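Local coordinates for protein rutinosidase (Aspergillus niger, PDB 6I1A) that probably hydrolyses beta-glycosidic bonds as a secreted family 5 glycoside hydrolase, releasing the disaccharide rutinose from flavonoid glycosides such as rutin, at residues I133-S138 / P191-A196; G153-F158 / D197-M202; W157-T162 / T212-A217. All coordinates share one frame; numbering follows the deposited sequence. Where two conformers were deposited one is given.

Read from the N terminus, the chain first leaves barrel strand 131-136 through 133-138, runs along the loop holding 153-158, and enters helix 161-179 by way of 157-162. After strand 187-190 it supplies 191-196, then 197-202, and finally 212-217 at the start of helix 213-233. Interaction 1 closes the 52-residue excursion between neighbouring barrel strands; interactions 2 and 3 close shorter loops, of 38 and 49 residues, starting inside that excursion and ending beyond it. Interaction 1 thus crosses both others, while 2 and 3 start from one stretch, sharing W157 and F158. D197 OD2 probably hydrogen-bonds T212 OG1, 2.6 Å away, joining interactions 2 and 3, while I192 CD1 packs on W157 to bring in interaction 1.

Interaction 1 of 3, residues I133-S138 / P191-A196; sequences IIDTHS and PINEPA. With EDO (1,2-ethanediol), chain K.
The carboxamide of N193 lies stacked on the imidazole of H137, two polar groups meeting face to face with no clear hydrogen bond between them. Their planes are 23° apart, and the nearest atoms, N193 ND2 and H137 CE1, are separated by 3.1 Å, so the amide nitrogen sits over the rim of the ring. The side chains run alongside each other and point the same way; with its CG anti to the backbone N (chi1 -179°), N193 starts its amide off in that direction. Each partner is held from another quarter. H137 ND1 donates to D135 OD2 at 2.6 Å, a short but bent bond (139°) that tilts out of the ring plane, while N193 OD1 accepts from R92. D135 OD1 also touches N193 CB.

Segment 133-138 is the end of a parallel strand and 191-196 follows the next one, at the C-terminal rim of a TIM barrel; the Asn-Glu-Pro sequence of 193-195 matches the signature of family 5 glycosidases, in which the glutamate is the probable acid/base.

No clear direct hydrogen bond joins the backbones here; two waters bridge them. One molecule accepts from N193 N at 2.9 Å and donates to T136 O, with a weak bond to H137 O. A second donates to H137 O and to N193 O, and accepts from N193 ND2 at 3.0 Å. E194 extends towards a 1,2-ethanediol, probably from the crystallisation liquor, whose O1 and O2 each donate to one carboxylate oxygen; the bond from O1 to E194 OE1 is 2.6 Å. E194 OE2 also bonds H266, and its side chain touches E303 on strand 299-308.

Interaction 2 of 3, residues G153-F158 / D197-M202; sequences GHWYWF and DNNTNM. With NAG (2-acetamido-2-deoxy-beta-D-glucopyranose), chain F; NAG (2-acetamido-2-deoxy-beta-D-glucopyranose), chain D; EDO (1,2-ethanediol), chain O.
Two of the loops that follow the parallel strands of the TIM barrel meet here, and W155 of one joins N199 of the other by a single side-chain hydrogen bond. W155 NE1 donates to N199 OD1 over 2.9 Å at 151°, with the oxygen at the edge of the indole and close to its plane. The amide is turned steeply against that indole, and the donor reaches the carbonyl from somewhat above the carbonyl plane. The side chain of N199 sets off to one side of the contact, with CG between its own backbone N and carbonyl carbon (chi1 63°), yet its amide end comes nearer W155. Its other amide atom, ND2, is bonded to N144 O, and it makes a weak bond of 3.5 Å to M202 SD; the two ends of the amide thus have different jobs, one across the contact and one within its own surroundings.

Further along the indole, W155 CH2 touches T200 CG2 at 4.1 Å. An ethanediol, probably from the crystallisation liquor, has its O2 at the edge of the indole, near its plane, and donates to N199 O at 2.9 Å.

The second point of contact is a CH-pi interaction. D197 CB, whose carboxylate bonds T212, stands over the middle of the F158 ring, 3.9 Å from its centroid and 12° off the normal, while W157 CE3 covers the opposite face. On the outer side, N198 ND2 carries an N-linked sugar.

V219 of helix 213-233 also touches F158, and W157 packs edge-to-face with W218 and Y222 of that helix before the chain passes into helix 161-179.

Interaction 3 of 3, residues W157-T162 / T212-A217; sequences WFYNET and TDHGAA. With NAG (2-acetamido-2-deoxy-beta-D-glucopyranose), chain D; NAG (2-acetamido-2-deoxy-beta-D-glucopyranose), chain E.
Y159 and H214 bring together the starts of two barrel helices, 161-179 and 213-233, each preceded by an N-cap residue. Close packing is confined to one side of this TIM-barrel contact. Y159 was modelled in two conformers, and in the one described here it comes so near H214 that the detail of the whole ring pair is doubtful. The phenol ring of Y159 then lies between F158 CB on one face and H214 CE1 on the other, its plane oblique to the imidazole. H214 keeps its CG anti to the backbone N (chi1 -170°), and the ring approaches the tyrosine with ND1 and CE1. F158 touches the helix differently: G215 O meets its ring edge, 3.9 Å from CE1. Y159 itself is the third residue of a type II turn from W157 to N160, a turn that brings it to the helix start with its CB directed toward it.

That start is firmly capped. T212 OG1 accepts from G215 N over 3.0 Å in a nearly straight bond (176°), and a second bond, to D197, holds the capping hydroxyl in place, while A216 N donates to T212 O to begin the backbone bonding of the helix.

Beyond the turn the contact with 212-217 ends. N160 is still buried, its OD1 capping H163 N and its ND2 carrying the N-linked sugar of an Asn-Glu-Thr sequon. The loose side is that of T162 and the solvent-exposed E161. The acetamido N2 of the N160 sugar donates to T162 OG1 at 3.0 Å. On a second sugar, N2 donates to E161 OE2 over 2.8 Å, almost straight at 174°.

Interaction 1 of 3, residues I133-S138 / P191-A196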
loop_
_atom_site.group_PDB
_atom_site.type_symbol
_atom_site.label_atom_id
_atom_site.label_comp_id
_atom_site.label_asym_id
_atom_site.label_seq_id
_atom_site.Cartn_x
_atom_site.Cartn_y
_atom_site.Cartn_z
ATOM N N ILE A 133 -19.114 18.809 11.623
ATOM C CA ILE A 133 -17.967 18.142 12.281
ATOM C C ILE A 133 -16.931 19.191 12.661
ATOM O O ILE A 133 -16.417 19.874 11.765
ATOM C CB ILE A 133 -17.312 17.094 11.405
ATOM C CG1 ILE A 133 -18.307 16.002 11.008
ATOM C CG2 ILE A 133 -16.043 16.497 12.031
ATOM C CD1 ILE A 133 -17.877 15.220 9.781
ATOM N N ILE A 134 -16.656 19.398 13.958
ATOM C CA ILE A 134 -15.627 20.331 14.403
ATOM C C ILE A 134 -14.325 19.535 14.588
ATOM O O ILE A 134 -14.293 18.597 15.422
ATOM C CB ILE A 134 -15.999 21.114 15.679
ATOM C CG1 ILE A 134 -17.284 21.918 15.485
ATOM C CG2 ILE A 134 -14.819 21.976 16.095
ATOM C CD1 ILE A 134 -17.780 22.546 16.777
ATOM N N ASP A 135 -13.313 19.830 13.783
ATOM C CA ASP A 135 -12.041 19.109 13.789
ATOM C C ASP A 135 -10.947 19.992 14.378
ATOM O O ASP A 135 -10.682 21.093 13.854
ATOM C CB ASP A 135 -11.771 18.717 12.330
ATOM C CG ASP A 135 -10.326 18.464 11.984
ATOM O OD1 ASP A 135 -9.535 17.937 12.782
ATOM O OD2 ASP A 135 -10.023 18.742 10.780
ATOM N N THR A 136 -10.280 19.525 15.431
ATOM C CA THR A 136 -9.068 20.169 15.942
ATOM C C THR A 136 -7.881 19.632 15.139
ATOM O O THR A 136 -7.335 18.566 15.505
ATOM C CB THR A 136 -8.949 20.037 17.466
ATOM O OG1 THR A 136 -9.009 18.672 17.821
ATOM C CG2 THR A 136 -10.111 20.742 18.119
ATOM N N HIS A 137 -7.587 20.306 14.017
ATOM C CA HIS A 137 -6.675 19.788 12.994
ATOM C C HIS A 137 -5.243 19.714 13.490
ATOM O O HIS A 137 -4.510 18.769 13.135
ATOM C CB HIS A 137 -6.799 20.713 11.774
ATOM C CG HIS A 137 -6.657 20.048 10.447
ATOM N ND1 HIS A 137 -7.522 19.076 10.055
ATOM C CD2 HIS A 137 -5.881 20.376 9.372
ATOM C CE1 HIS A 137 -7.228 18.763 8.806
ATOM N NE2 HIS A 137 -6.247 19.526 8.355
ATOM N N SER A 138 -4.866 20.668 14.344
ATOM C CA SER A 138 -3.580 20.675 15.055
ATOM C C SER A 138 -3.826 20.526 16.556
ATOM O O SER A 138 -4.888 20.939 17.034
ATOM C CB SER A 138 -2.798 21.954 14.795
ATOM O OG SER A 138 -3.629 23.103 14.846
ATOM N N PRO A 191 -11.292 15.036 17.556
ATOM C CA PRO A 191 -10.249 15.638 18.398
ATOM C C PRO A 191 -8.798 15.507 17.938
ATOM O O PRO A 191 -7.889 16.010 18.599
ATOM C CB PRO A 191 -10.458 14.822 19.701
ATOM C CG PRO A 191 -10.837 13.468 19.240
ATOM C CD PRO A 191 -11.805 13.782 18.099
ATOM N N ILE A 192 -8.586 14.854 16.796
ATOM C CA ILE A 192 -7.224 14.791 16.227
ATOM C C ILE A 192 -7.359 14.566 14.722
ATOM O O ILE A 192 -8.392 14.034 14.267
ATOM C CB ILE A 192 -6.370 13.684 16.909
ATOM C CG1 ILE A 192 -4.855 13.905 16.722
ATOM C CG2 ILE A 192 -6.790 12.295 16.487
ATOM C CD1 ILE A 192 -4.021 13.126 17.758
ATOM N N ASN A 193 -6.298 14.936 13.999
ATOM C CA ASN A 193 -6.251 14.755 12.528
ATOM C C ASN A 193 -4.883 14.264 12.124
ATOM O O ASN A 193 -3.866 14.920 12.428
ATOM C CB ASN A 193 -6.544 16.077 11.846
ATOM C CG ASN A 193 -6.536 15.915 10.342
ATOM O OD1 ASN A 193 -7.505 15.407 9.785
ATOM N ND2 ASN A 193 -5.449 16.346 9.689
ATOM N N GLU A 194 -4.801 13.094 11.477
ATOM C CA GLU A 194 -3.587 12.540 10.859
ATOM C C GLU A 194 -2.379 12.588 11.800
ATOM O O GLU A 194 -1.294 13.038 11.409
ATOM C CB GLU A 194 -3.320 13.207 9.510
ATOM C CG GLU A 194 -4.402 12.971 8.503
ATOM C CD GLU A 194 -4.119 13.618 7.150
ATOM O OE1 GLU A 194 -3.022 14.154 6.902
ATOM O OE2 GLU A 194 -5.017 13.427 6.230
ATOM N N PRO A 195 -2.493 12.008 13.016
ATOM C CA PRO A 195 -1.299 11.861 13.844
ATOM C C PRO A 195 -0.314 10.915 13.156
ATOM O O PRO A 195 -0.713 9.870 12.599
ATOM C CB PRO A 195 -1.857 11.263 15.159
ATOM C CG PRO A 195 -3.113 10.524 14.712
ATOM C CD PRO A 195 -3.671 11.361 13.594
ATOM N N ALA A 196 0.975 11.220 13.216
ATOM C CA ALA A 196 2.028 10.411 12.574
ATOM C C ALA A 196 3.342 10.686 13.278
ATOM O O ALA A 196 3.713 11.848 13.369
ATOM C CB ALA A 196 2.083 10.723 11.118
HETATM C C1 EDO K . -2.362 14.942 3.630
HETATM O O1 EDO K . -2.751 15.603 4.800
HETATM C C2 EDO K . -3.512 14.182 3.067
HETATM O O2 EDO K . -3.851 12.990 3.830
HETATM O O HOH W 1 -4.855 17.108 15.336
HETATM O O HOH W 2 -3.073 17.358 11.260
#

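Interaction 2 of 3, residues G153-F158 / D197-M202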
loop_
_atom_site.group_PDB
_atom_site.type_symbol
_atom_site.label_atom_id
_atom_site.label_comp_id
_atom_site.label_asym_id
_atom_site.label_seq_id
_atom_site.Cartn_x
_atom_site.Cartn_y
_atom_site.Cartn_z
ATOM N N GLY A 153 7.990 20.204 11.078
ATOM C CA GLY A 153 9.034 19.711 11.964
ATOM C C GLY A 153 8.600 19.549 13.407
ATOM O O GLY A 153 9.453 19.123 14.201
ATOM N N HIS A 154 7.314 19.718 13.763
ATOM C CA HIS A 154 6.840 19.577 15.158
ATOM C C HIS A 154 6.156 18.232 15.376
ATOM O O HIS A 154 5.060 18.022 14.830
ATOM C CB HIS A 154 5.897 20.699 15.572
ATOM C CG HIS A 154 6.488 22.067 15.638
ATOM N ND1 HIS A 154 5.868 23.066 16.401
ATOM C CD2 HIS A 154 7.563 22.631 15.062
ATOM C CE1 HIS A 154 6.545 24.184 16.215
ATOM N NE2 HIS A 154 7.609 23.984 15.443
ATOM N N TRP A 155 6.769 17.393 16.178
ATOM C CA TRP A 155 6.205 16.103 16.654
ATOM C C TRP A 155 6.192 16.026 18.179
ATOM O O TRP A 155 6.071 14.967 18.727
ATOM C CB TRP A 155 6.983 14.926 16.072
ATOM C CG TRP A 155 6.837 14.581 14.624
ATOM C CD1 TRP A 155 5.903 13.718 14.115
ATOM C CD2 TRP A 155 7.695 14.977 13.547
ATOM N NE1 TRP A 155 6.143 13.545 12.790
ATOM C CE2 TRP A 155 7.224 14.296 12.404
ATOM C CE3 TRP A 155 8.814 15.812 13.428
ATOM C CZ2 TRP A 155 7.818 14.405 11.139
ATOM C CZ3 TRP A 155 9.417 15.897 12.195
ATOM C CH2 TRP A 155 8.923 15.219 11.065
ATOM N N TYR A 156 6.279 17.201 18.817
ATOM C CA TYR A 156 6.470 17.247 20.267
ATOM C C TYR A 156 5.266 16.755 21.058
ATOM O O TYR A 156 5.410 16.422 22.266
ATOM C CB TYR A 156 6.825 18.678 20.733
ATOM C CG TYR A 156 8.022 19.291 20.018
ATOM C CD1 TYR A 156 9.316 18.845 20.347
ATOM C CD2 TYR A 156 7.918 20.217 19.013
ATOM C CE1 TYR A 156 10.441 19.403 19.727
ATOM C CE2 TYR A 156 9.034 20.785 18.382
ATOM C CZ TYR A 156 10.285 20.330 18.731
ATOM O OH TYR A 156 11.388 20.850 18.069
ATOM N N TRP A 157 4.086 16.705 20.464
ATOM C CA TRP A 157 2.874 16.260 21.171
ATOM C C TRP A 157 3.021 14.852 21.763
ATOM O O TRP A 157 2.526 14.569 22.862
ATOM C CB TRP A 157 1.708 16.319 20.213
ATOM C CG TRP A 157 0.382 15.878 20.751
ATOM C CD1 TRP A 157 -0.525 16.675 21.376
ATOM C CD2 TRP A 157 -0.231 14.597 20.578
ATOM N NE1 TRP A 157 -1.649 15.951 21.667
ATOM C CE2 TRP A 157 -1.525 14.681 21.144
ATOM C CE3 TRP A 157 0.135 13.401 19.972
ATOM C CZ2 TRP A 157 -2.410 13.611 21.211
ATOM C CZ3 TRP A 157 -0.767 12.353 19.981
ATOM C CH2 TRP A 157 -2.031 12.460 20.540
ATOM N N PHE A 158 3.652 13.939 21.020
ATOM C CA PHE A 158 3.747 12.549 21.432
ATOM C C PHE A 158 4.470 12.411 22.788
ATOM O O PHE A 158 5.575 12.974 22.955
ATOM C CB PHE A 158 4.471 11.684 20.394
ATOM C CG PHE A 158 3.637 11.488 19.149
ATOM C CD1 PHE A 158 2.758 10.429 19.084
ATOM C CD2 PHE A 158 3.804 12.309 18.051
ATOM C CE1 PHE A 158 1.924 10.278 17.979
ATOM C CE2 PHE A 158 3.014 12.113 16.918
ATOM C CZ PHE A 158 2.101 11.085 16.893
ATOM N N ASP A 197 4.001 9.615 13.731
ATOM C CA ASP A 197 5.295 9.729 14.418
ATOM C C ASP A 197 6.415 9.134 13.600
ATOM O O ASP A 197 7.576 9.084 14.134
ATOM C CB ASP A 197 5.291 9.093 15.808
ATOM C CG ASP A 197 5.146 7.609 15.765
ATOM O OD1 ASP A 197 4.648 7.099 14.761
ATOM O OD2 ASP A 197 5.506 6.932 16.769
ATOM N N ASN A 198 6.178 8.624 12.387
ATOM C CA ASN A 198 7.234 7.893 11.629
ATOM C C ASN A 198 7.329 8.426 10.216
ATOM O O ASN A 198 7.787 7.662 9.312
ATOM C CB ASN A 198 6.993 6.412 11.630
ATOM C CG ASN A 198 8.197 5.636 11.165
ATOM O OD1 ASN A 198 9.330 5.987 11.503
ATOM N ND2 ASN A 198 7.952 4.594 10.342
ATOM N N ASN A 199 7.023 9.688 9.979
ATOM C CA ASN A 199 6.976 10.291 8.629
ATOM C C ASN A 199 8.124 11.281 8.384
ATOM O O ASN A 199 7.964 12.168 7.529
ATOM C CB ASN A 199 5.604 10.903 8.368
ATOM C CG ASN A 199 5.271 12.036 9.323
ATOM O OD1 ASN A 199 5.433 11.835 10.524
ATOM N ND2 ASN A 199 4.816 13.143 8.789
ATOM N N THR A 200 9.289 11.067 8.982
ATOM C CA THR A 200 10.445 11.922 8.607
ATOM C C THR A 200 10.791 11.686 7.137
ATOM O O THR A 200 11.128 12.669 6.467
ATOM C CB THR A 200 11.655 11.692 9.484
ATOM O OG1 THR A 200 12.023 10.334 9.393
ATOM C CG2 THR A 200 11.366 11.979 10.929
ATOM N N ASN A 201 10.578 10.472 6.637
ATOM C CA ASN A 201 10.603 10.211 5.177
ATOM C C ASN A 201 9.136 10.147 4.749
ATOM O O ASN A 201 8.399 9.250 5.202
ATOM C CB ASN A 201 11.365 8.919 4.869
ATOM C CG ASN A 201 11.513 8.746 3.378
ATOM O OD1 ASN A 201 10.669 9.168 2.583
ATOM N ND2 ASN A 201 12.574 8.052 2.993
ATOM N N MET A 202 8.693 11.153 4.021
ATOM C CA MET A 202 7.268 11.293 3.681
ATOM C C MET A 202 6.766 10.230 2.701
ATOM O O MET A 202 5.540 10.173 2.452
ATOM C CB MET A 202 6.955 12.704 3.165
ATOM C CG MET A 202 6.921 13.712 4.339
ATOM S SD MET A 202 5.397 13.522 5.329
ATOM C CE MET A 202 4.149 14.214 4.240
HETATM C C1 NAG F . 9.076 3.832 9.816
HETATM C C2 NAG F . 8.766 2.328 9.781
HETATM C C3 NAG F . 9.941 1.622 9.014
HETATM C C4 NAG F . 10.143 2.235 7.650
HETATM C C5 NAG F . 10.446 3.708 7.815
HETATM C C6 NAG F . 10.647 4.401 6.499
HETATM C C7 NAG F . 7.438 1.442 11.617
HETATM C C8 NAG F . 7.477 0.814 12.997
HETATM N N2 NAG F . 8.597 1.801 11.114
HETATM O O3 NAG F . 9.558 0.236 8.828
HETATM O O4 NAG F . 11.349 1.646 7.067
HETATM O O5 NAG F . 9.289 4.299 8.493
HETATM O O6 NAG F . 11.158 5.726 6.653
HETATM O O7 NAG F . 6.361 1.661 11.040
HETATM C C1 NAG D . 6.732 18.936 26.325
HETATM C C2 NAG D . 7.569 19.123 27.584
HETATM C C3 NAG D . 7.874 20.626 27.677
HETATM C C4 NAG D . 8.545 21.088 26.420
HETATM C C5 NAG D . 7.721 20.832 25.155
HETATM C C6 NAG D . 8.485 21.109 23.853
HETATM C C7 NAG D . 7.245 17.635 29.467
HETATM C C8 NAG D . 6.355 17.364 30.630
HETATM N N2 NAG D . 6.881 18.674 28.751
HETATM O O3 NAG D . 8.853 20.820 28.750
HETATM O O4 NAG D . 8.723 22.538 26.457
HETATM O O5 NAG D . 7.388 19.437 25.162
HETATM O O6 NAG D . 7.502 21.088 22.812
HETATM O O7 NAG D . 8.256 16.981 29.178
HETATM C C1 EDO O . 8.089 17.334 7.572
HETATM O O1 EDO O . 8.751 17.466 6.310
HETATM C C2 EDO O . 7.677 15.914 7.675
HETATM O O2 EDO O . 8.714 14.979 7.405
#

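Interaction 3 of 3, residues W157-T162 / T212-A217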
loop_
_atom_site.group_PDB
_atom_site.type_symbol
_atom_site.label_atom_id
_atom_site.label_comp_id
_atom_site.label_asym_id
_atom_site.label_seq_id
_atom_site.Cartn_x
_atom_site.Cartn_y
_atom_site.Cartn_z
ATOM N N TRP A 157 4.086 16.705 20.464
ATOM C CA TRP A 157 2.874 16.260 21.171
ATOM C C TRP A 157 3.021 14.852 21.763
ATOM O O TRP A 157 2.526 14.569 22.862
ATOM C CB TRP A 157 1.708 16.319 20.213
ATOM C CG TRP A 157 0.382 15.878 20.751
ATOM C CD1 TRP A 157 -0.525 16.675 21.376
ATOM C CD2 TRP A 157 -0.231 14.597 20.578
ATOM N NE1 TRP A 157 -1.649 15.951 21.667
ATOM C CE2 TRP A 157 -1.525 14.681 21.144
ATOM C CE3 TRP A 157 0.135 13.401 19.972
ATOM C CZ2 TRP A 157 -2.410 13.611 21.211
ATOM C CZ3 TRP A 157 -0.767 12.353 19.981
ATOM C CH2 TRP A 157 -2.031 12.460 20.540
ATOM N N PHE A 158 3.652 13.939 21.020
ATOM C CA PHE A 158 3.747 12.549 21.432
ATOM C C PHE A 158 4.470 12.411 22.788
ATOM O O PHE A 158 5.575 12.974 22.955
ATOM C CB PHE A 158 4.471 11.684 20.394
ATOM C CG PHE A 158 3.637 11.488 19.149
ATOM C CD1 PHE A 158 2.758 10.429 19.084
ATOM C CD2 PHE A 158 3.804 12.309 18.051
ATOM C CE1 PHE A 158 1.924 10.278 17.979
ATOM C CE2 PHE A 158 3.014 12.113 16.918
ATOM C CZ PHE A 158 2.101 11.085 16.893
ATOM N N TYR A 159 3.870 11.628 23.678
ATOM C CA TYR A 159 4.450 11.169 24.984
ATOM C C TYR A 159 4.698 12.360 25.918
ATOM O O TYR A 159 5.492 12.228 26.875
ATOM C CB TYR A 159 5.772 10.432 24.758
ATOM C CG TYR A 159 5.780 9.520 23.555
ATOM C CD1 TYR A 159 4.850 8.516 23.419
ATOM C CD2 TYR A 159 6.714 9.681 22.551
ATOM C CE1 TYR A 159 4.844 7.677 22.309
ATOM C CE2 TYR A 159 6.736 8.862 21.428
ATOM C CZ TYR A 159 5.770 7.881 21.290
ATOM O OH TYR A 159 5.799 7.112 20.145
ATOM N N ASN A 160 4.055 13.492 25.682
ATOM C CA ASN A 160 4.332 14.725 26.438
ATOM C C ASN A 160 3.093 15.131 27.228
ATOM O O ASN A 160 2.048 15.492 26.646
ATOM C CB ASN A 160 4.881 15.778 25.502
ATOM C CG ASN A 160 5.168 17.110 26.165
ATOM O OD1 ASN A 160 4.323 17.698 26.866
ATOM N ND2 ASN A 160 6.386 17.580 25.906
ATOM N N GLU A 161 3.192 15.133 28.574
ATOM C CA GLU A 161 2.024 15.414 29.416
ATOM C C GLU A 161 1.621 16.875 29.380
ATOM O O GLU A 161 0.427 17.158 29.604
ATOM C CB GLU A 161 2.339 15.048 30.869
ATOM C CG GLU A 161 1.135 15.031 31.784
ATOM C CD GLU A 161 1.528 14.420 33.135
ATOM O OE1 GLU A 161 1.674 13.164 33.163
ATOM O OE2 GLU A 161 1.794 15.180 34.083
ATOM N N THR A 162 2.542 17.796 29.153
ATOM C CA THR A 162 2.161 19.215 28.989
ATOM C C THR A 162 1.213 19.361 27.804
ATOM O O THR A 162 0.097 19.929 27.898
ATOM C CB THR A 162 3.374 20.116 28.714
ATOM O OG1 THR A 162 4.329 19.949 29.762
ATOM C CG2 THR A 162 3.050 21.583 28.499
ATOM N N THR A 212 3.820 4.441 14.321
ATOM C CA THR A 212 4.347 3.238 15.013
ATOM C C THR A 212 3.372 2.751 16.083
ATOM O O THR A 212 2.458 3.462 16.482
ATOM C CB THR A 212 5.716 3.465 15.653
ATOM O OG1 THR A 212 5.541 4.299 16.811
ATOM C CG2 THR A 212 6.679 4.121 14.700
ATOM N N ASP A 213 3.542 1.502 16.552
ATOM C CA ASP A 213 2.720 1.007 17.665
ATOM C C ASP A 213 2.914 1.873 18.910
ATOM O O ASP A 213 1.930 2.128 19.632
ATOM C CB ASP A 213 3.062 -0.460 17.981
ATOM C CG ASP A 213 2.353 -1.492 17.091
ATOM O OD1 ASP A 213 1.288 -1.210 16.401
ATOM O OD2 ASP A 213 2.861 -2.625 17.082
ATOM N N HIS A 214 4.123 2.357 19.162
ATOM C CA HIS A 214 4.390 3.240 20.311
ATOM C C HIS A 214 3.569 4.540 20.154
ATOM O O HIS A 214 2.930 4.988 21.110
ATOM C CB HIS A 214 5.889 3.526 20.325
ATOM C CG HIS A 214 6.441 4.212 21.509
ATOM N ND1 HIS A 214 7.112 5.437 21.405
ATOM C CD2 HIS A 214 6.499 3.844 22.811
ATOM C CE1 HIS A 214 7.544 5.793 22.608
ATOM N NE2 HIS A 214 7.136 4.861 23.500
ATOM N N GLY A 215 3.651 5.184 18.988
ATOM C CA GLY A 215 2.853 6.388 18.761
ATOM C C GLY A 215 1.385 6.095 18.829
ATOM O O GLY A 215 0.636 6.911 19.365
ATOM N N ALA A 216 0.943 4.969 18.280
ATOM C CA ALA A 216 -0.473 4.589 18.310
ATOM C C ALA A 216 -0.978 4.410 19.739
ATOM O O ALA A 216 -2.143 4.784 20.050
ATOM C CB ALA A 216 -0.687 3.335 17.545
ATOM N N ALA A 217 -0.146 3.941 20.666
ATOM C CA ALA A 217 -0.558 3.800 22.076
ATOM C C ALA A 217 -0.814 5.181 22.675
ATOM O O ALA A 217 -1.749 5.316 23.501
ATOM C CB ALA A 217 0.517 3.036 22.862
HETATM C C1 NAG D . 6.732 18.936 26.325
HETATM C C2 NAG D . 7.569 19.123 27.584
HETATM C C3 NAG D . 7.874 20.626 27.677
HETATM C C4 NAG D . 8.545 21.088 26.420
HETATM C C5 NAG D . 7.721 20.832 25.155
HETATM C C6 NAG D . 8.485 21.109 23.853
HETATM C C7 NAG D . 7.245 17.635 29.467
HETATM C C8 NAG D . 6.355 17.364 30.630
HETATM N N2 NAG D . 6.881 18.674 28.751
HETATM O O3 NAG D . 8.853 20.820 28.750
HETATM O O4 NAG D . 8.723 22.538 26.457
HETATM O O5 NAG D . 7.388 19.437 25.162
HETATM O O6 NAG D . 7.502 21.088 22.812
HETATM O O7 NAG D . 8.256 16.981 29.178
HETATM C C1 NAG E . -1.325 17.749 33.773
HETATM C C2 NAG E . -0.132 18.272 34.615
HETATM C C3 NAG E . -0.202 17.539 35.976
HETATM C C4 NAG E . -1.549 17.635 36.623
HETATM C C5 NAG E . -2.603 17.155 35.630
HETATM C C6 NAG E . -3.983 17.240 36.207
HETATM C C7 NAG E . 1.897 18.843 33.399
HETATM C C8 NAG E . 3.132 18.299 32.784
HETATM N N2 NAG E . 1.099 17.941 33.979
HETATM O O3 NAG E . 0.881 17.977 36.850
HETATM O O4 NAG E . -1.546 16.690 37.776
HETATM O O5 NAG E . -2.534 18.039 34.490
HETATM O O6 NAG E . -4.210 18.579 36.563
HETATM O O7 NAG E . 1.600 20.058 33.315
#